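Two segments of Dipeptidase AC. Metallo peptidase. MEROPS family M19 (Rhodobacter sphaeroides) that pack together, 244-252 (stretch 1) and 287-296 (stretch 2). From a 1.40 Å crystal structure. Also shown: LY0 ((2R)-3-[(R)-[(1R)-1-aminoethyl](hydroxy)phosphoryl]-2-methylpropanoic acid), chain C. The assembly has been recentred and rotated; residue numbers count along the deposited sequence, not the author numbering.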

# COMPACT_ATOMS: atom_id res chain seq x y z
N ARG A 244 -5.85 -0.77 -11.89
CA ARG A 244 -5.22 -1.00 -10.58
C ARG A 244 -5.99 -1.95 -9.66
O ARG A 244 -5.46 -2.41 -8.65
N ASN A 245 -7.24 -2.23 -10.00
CA ASN A 245 -8.08 -3.09 -9.15
C ASN A 245 -8.00 -4.58 -9.50
O ASN A 245 -7.35 -4.97 -10.48
N LEU A 246 -8.64 -5.40 -8.67
CA LEU A 246 -8.51 -6.85 -8.76
C LEU A 246 -9.79 -7.47 -9.30
O LEU A 246 -10.88 -7.18 -8.80
N THR A 247 -9.67 -8.35 -10.28
CA THR A 247 -10.85 -9.04 -10.81
C THR A 247 -11.29 -10.13 -9.84
O THR A 247 -10.55 -10.52 -8.93
N ASP A 248 -12.51 -10.62 -10.04
CA ASP A 248 -13.02 -11.68 -9.17
C ASP A 248 -12.15 -12.93 -9.26
O ASP A 248 -11.98 -13.64 -8.26
N ARG A 249 -11.59 -13.19 -10.44
CA ARG A 249 -10.69 -14.32 -10.62
C ARG A 249 -9.45 -14.14 -9.75
O ARG A 249 -9.00 -15.07 -9.09
N GLN A 250 -8.90 -12.92 -9.76
CA GLN A 250 -7.75 -12.62 -8.92
C GLN A 250 -8.10 -12.74 -7.43
O GLN A 250 -7.34 -13.28 -6.63
N LEU A 251 -9.26 -12.21 -7.05
CA LEU A 251 -9.71 -12.32 -5.67
C LEU A 251 -9.81 -13.79 -5.23
O LEU A 251 -9.46 -14.14 -4.10
N ALA A 252 -10.32 -14.65 -6.12
CA ALA A 252 -10.48 -16.06 -5.77
C ALA A 252 -9.12 -16.71 -5.51
O ALA A 252 -8.99 -17.54 -4.62
N ARG A 287 -19.38 -0.29 -0.86
CA ARG A 287 -19.60 -1.16 -2.00
C ARG A 287 -18.37 -2.03 -2.21
O ARG A 287 -18.46 -3.24 -2.36
N HIS A 288 -17.19 -1.40 -2.22
CA HIS A 288 -15.96 -2.17 -2.38
C HIS A 288 -15.71 -3.10 -1.20
O HIS A 288 -15.35 -4.25 -1.40
N LEU A 289 -15.91 -2.60 0.01
CA LEU A 289 -15.69 -3.45 1.18
C LEU A 289 -16.60 -4.66 1.17
O LEU A 289 -16.16 -5.78 1.40
N ASP A 290 -17.88 -4.45 0.87
CA ASP A 290 -18.81 -5.57 0.80
C ASP A 290 -18.36 -6.58 -0.23
O ASP A 290 -18.41 -7.79 0.01
N HIS A 291 -17.95 -6.10 -1.40
CA HIS A 291 -17.55 -7.01 -2.47
C HIS A 291 -16.31 -7.80 -2.08
O HIS A 291 -16.24 -9.02 -2.29
N LEU A 292 -15.33 -7.11 -1.51
CA LEU A 292 -14.10 -7.77 -1.07
C LEU A 292 -14.38 -8.78 0.03
O LEU A 292 -13.90 -9.91 -0.03
N ILE A 293 -15.17 -8.37 1.03
CA ILE A 293 -15.48 -9.25 2.15
C ILE A 293 -16.24 -10.48 1.68
O ILE A 293 -15.99 -11.60 2.12
N ASP A 294 -17.19 -10.28 0.78
CA ASP A 294 -18.00 -11.38 0.28
C ASP A 294 -17.17 -12.45 -0.43
O ASP A 294 -17.40 -13.65 -0.25
N ARG A 295 -16.21 -12.02 -1.24
CA ARG A 295 -15.44 -12.97 -2.04
C ARG A 295 -14.19 -13.47 -1.31
O ARG A 295 -13.84 -14.65 -1.40
N LEU A 296 -13.50 -12.59 -0.60
CA LEU A 296 -12.28 -12.99 0.09
C LEU A 296 -12.52 -13.65 1.44
O LEU A 296 -11.70 -14.46 1.90

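This is a small helix-to-helix contact in which one leucine, Leu251, plugs into a pocket on the neighbouring helix while an aspartate one turn earlier, Asp248, ties the polar margin together through a hydrogen bond and a salt bridge. The helix that starts at Asp248 crosses the helix of stretch 2 at 48°, with the axes 9.9 Å apart at their closest, and the backbones draw nearest at Leu251 and Leu296, whose CA atoms are 6.3 Å apart.

Leu251 contributes the largest share of the 334 Å² buried. Its CA-to-CB bond points toward stretch 2, and its chi1 m, chi2 t rotamer, a common one for leucine in helices, sets the branched end as a knob among His291, Leu292, Arg295 and Leu296. Leu251 CD2 lies 3.8 Å from Leu292 CD2 and 4.0 Å from Leu296 CD1, ordinary van der Waals distances between methyl groups. Leu251 CD1 meets the edge of the His291 ring, 4.1 Å from His291 CD2. Leu292 and Leu296, one turn apart, share the m, t rotamer; both leave their backbone sideways, yet their ends come nearer to stretch 1 and help form the hole. Leu296 also reaches the backbone, its CD2 standing 3.2 Å from Leu251 O. Leucine suits these buried places because it fills space without leaving a polar group unpaired.

At the margin the chemistry becomes polar. Asp248 points toward stretch 2 with chi1 m, and His291 points back with chi1 t. His291 NE2 donates a hydrogen bond to Asp248 OD1, 2.8 Å long and almost straight at 176°, with the oxygen near the plane of the ring, where an imidazole N-H is directed. The other carboxylate oxygen, Asp248 OD2, forms a salt bridge 3.4 Å from Arg295 NH1. That oxygen lies well out of the guanidinium plane, so the attraction is one of charge, with no N-H aimed at it. Arg295, m at both chi1 and chi2, is also held within its own helix by a salt bridge from its NE to Asp294 OD1 at 3.0 Å. Its long aliphatic stem and charged end let it border the leucine pocket while remaining exposed.

The start of the stretch 1 helix is secured by a reciprocal pair of bonds: Gln250 N donates to Thr247 OG1 at 3.1 Å, capping the helix, and Thr247 N donates to Gln250 OE1 at 2.9 Å. The CA-to-CB bond of Thr247 (chi1 p) points away from stretch 2, and its side chain makes no contact there.

Before the helix, Asn245 makes a looser contact, its ND2 4.1 Å from His288 CE1; both side chains find hydrogen bonds elsewhere in the structure. Arg244, m through chi3, takes no part in the packing and instead grips the ligand LY0: its NE donates to LY0 O61 at 2.7 Å and its NH2 to LY0 O62 at 3.0 Å, a two-pronged hold on a carboxylate that guanidinium is well shaped to provide.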

# COMPACT_ATOMS: atom_id res chain seq x y z
CB ARG A 244 -4.97 0.33 -9.89
CG ARG A 244 -3.65 0.97 -10.30
CD ARG A 244 -2.48 0.30 -9.59
NE ARG A 244 -2.33 0.77 -8.21
CZ ARG A 244 -2.64 0.08 -7.12
NH1 ARG A 244 -3.17 -1.14 -7.19
NH2 ARG A 244 -2.41 0.62 -5.93
CB ASN A 245 -9.51 -2.56 -9.14
CG ASN A 245 -9.65 -1.29 -8.32
OD1 ASN A 245 -8.79 -0.99 -7.48
ND2 ASN A 245 -10.73 -0.55 -8.53
CB LEU A 246 -8.19 -7.43 -7.38
CG LEU A 246 -6.83 -7.06 -6.79
CD1 LEU A 246 -6.80 -7.31 -5.29
CD2 LEU A 246 -5.72 -7.83 -7.48
CB THR A 247 -10.55 -9.71 -12.16
OG1 THR A 247 -9.66 -10.82 -11.96
CG2 THR A 247 -9.91 -8.72 -13.13
CB ASP A 248 -14.48 -12.01 -9.50
CG ASP A 248 -15.44 -10.95 -8.99
OD1 ASP A 248 -15.01 -10.01 -8.29
OD2 ASP A 248 -16.65 -11.07 -9.29
CB ARG A 249 -10.29 -14.48 -12.08
CG ARG A 249 -9.52 -15.77 -12.34
CD ARG A 249 -8.92 -15.81 -13.73
NE ARG A 249 -7.92 -14.75 -13.90
CZ ARG A 249 -6.64 -14.89 -13.59
NH1 ARG A 249 -6.18 -16.04 -13.11
NH2 ARG A 249 -5.80 -13.87 -13.77
CB GLN A 250 -7.22 -11.23 -9.24
CG GLN A 250 -6.52 -11.13 -10.59
CD GLN A 250 -6.09 -9.72 -10.88
OE1 GLN A 250 -6.90 -8.81 -10.94
NE2 GLN A 250 -4.78 -9.51 -11.05
CB LEU A 251 -11.05 -11.60 -5.47
CG LEU A 251 -11.04 -10.08 -5.64
CD1 LEU A 251 -12.46 -9.55 -5.51
CD2 LEU A 251 -10.13 -9.40 -4.64
CB ALA A 252 -11.23 -16.80 -6.87
CB ARG A 287 -19.87 -0.30 -3.23
CG ARG A 287 -20.52 -1.01 -4.39
CD ARG A 287 -21.05 0.01 -5.40
NE ARG A 287 -21.79 1.09 -4.75
CZ ARG A 287 -21.55 2.39 -4.93
NH1 ARG A 287 -20.59 2.80 -5.76
NH2 ARG A 287 -22.28 3.30 -4.28
CB HIS A 288 -14.77 -1.24 -2.58
CG HIS A 288 -14.63 -0.74 -3.98
ND1 HIS A 288 -13.93 -1.44 -4.95
CD2 HIS A 288 -15.13 0.36 -4.59
CE1 HIS A 288 -14.00 -0.77 -6.09
NE2 HIS A 288 -14.71 0.33 -5.90
CB LEU A 289 -15.83 -2.68 2.49
CG LEU A 289 -14.66 -1.78 2.87
CD1 LEU A 289 -15.03 -0.94 4.07
CD2 LEU A 289 -13.41 -2.61 3.16
CB ASP A 290 -20.21 -5.11 0.41
CG ASP A 290 -21.00 -4.53 1.57
OD1 ASP A 290 -20.58 -4.64 2.74
OD2 ASP A 290 -22.08 -3.95 1.29
CB HIS A 291 -17.33 -6.27 -3.79
CG HIS A 291 -17.20 -7.18 -4.97
ND1 HIS A 291 -18.28 -7.55 -5.73
CD2 HIS A 291 -16.13 -7.81 -5.50
CE1 HIS A 291 -17.88 -8.36 -6.69
NE2 HIS A 291 -16.58 -8.54 -6.57
CB LEU A 292 -13.07 -6.73 -0.61
CG LEU A 292 -12.54 -5.80 -1.71
CD1 LEU A 292 -11.73 -4.68 -1.09
CD2 LEU A 292 -11.69 -6.58 -2.70
CB ILE A 293 -16.25 -8.51 3.25
CG1 ILE A 293 -15.34 -7.46 3.89
CG2 ILE A 293 -16.75 -9.49 4.31
CD1 ILE A 293 -16.06 -6.44 4.74
CB ASP A 294 -19.09 -10.87 -0.66
CG ASP A 294 -20.05 -11.95 -1.07
OD1 ASP A 294 -19.78 -12.64 -2.09
OD2 ASP A 294 -21.07 -12.13 -0.38
CB ARG A 295 -15.08 -12.36 -3.40
CG ARG A 295 -16.27 -11.80 -4.19
CD ARG A 295 -17.45 -12.77 -4.27
NE ARG A 295 -18.64 -12.15 -4.84
CZ ARG A 295 -19.00 -12.24 -6.12
NH1 ARG A 295 -18.27 -12.94 -6.98
NH2 ARG A 295 -20.11 -11.63 -6.55
CB LEU A 296 -11.37 -11.78 0.30
CG LEU A 296 -10.83 -11.15 -0.98
CD1 LEU A 296 -10.25 -9.78 -0.65
CD2 LEU A 296 -9.79 -12.08 -1.61
P LY0 C . 0.86 5.30 -5.10
C1 LY0 C . 2.47 7.33 -6.16
N1 LY0 C . 3.34 5.95 -4.29
C2 LY0 C . 2.17 6.57 -4.89
C4 LY0 C . -0.75 6.11 -5.48
C5 LY0 C . -1.50 5.53 -6.64
C6 LY0 C . -1.57 4.03 -6.61
C7 LY0 C . -2.81 6.22 -6.94
O31 LY0 C . 0.83 4.54 -3.80
O32 LY0 C . 1.29 4.32 -6.25
O61 LY0 C . -1.96 3.37 -7.73
O62 LY0 C . -1.25 3.38 -5.60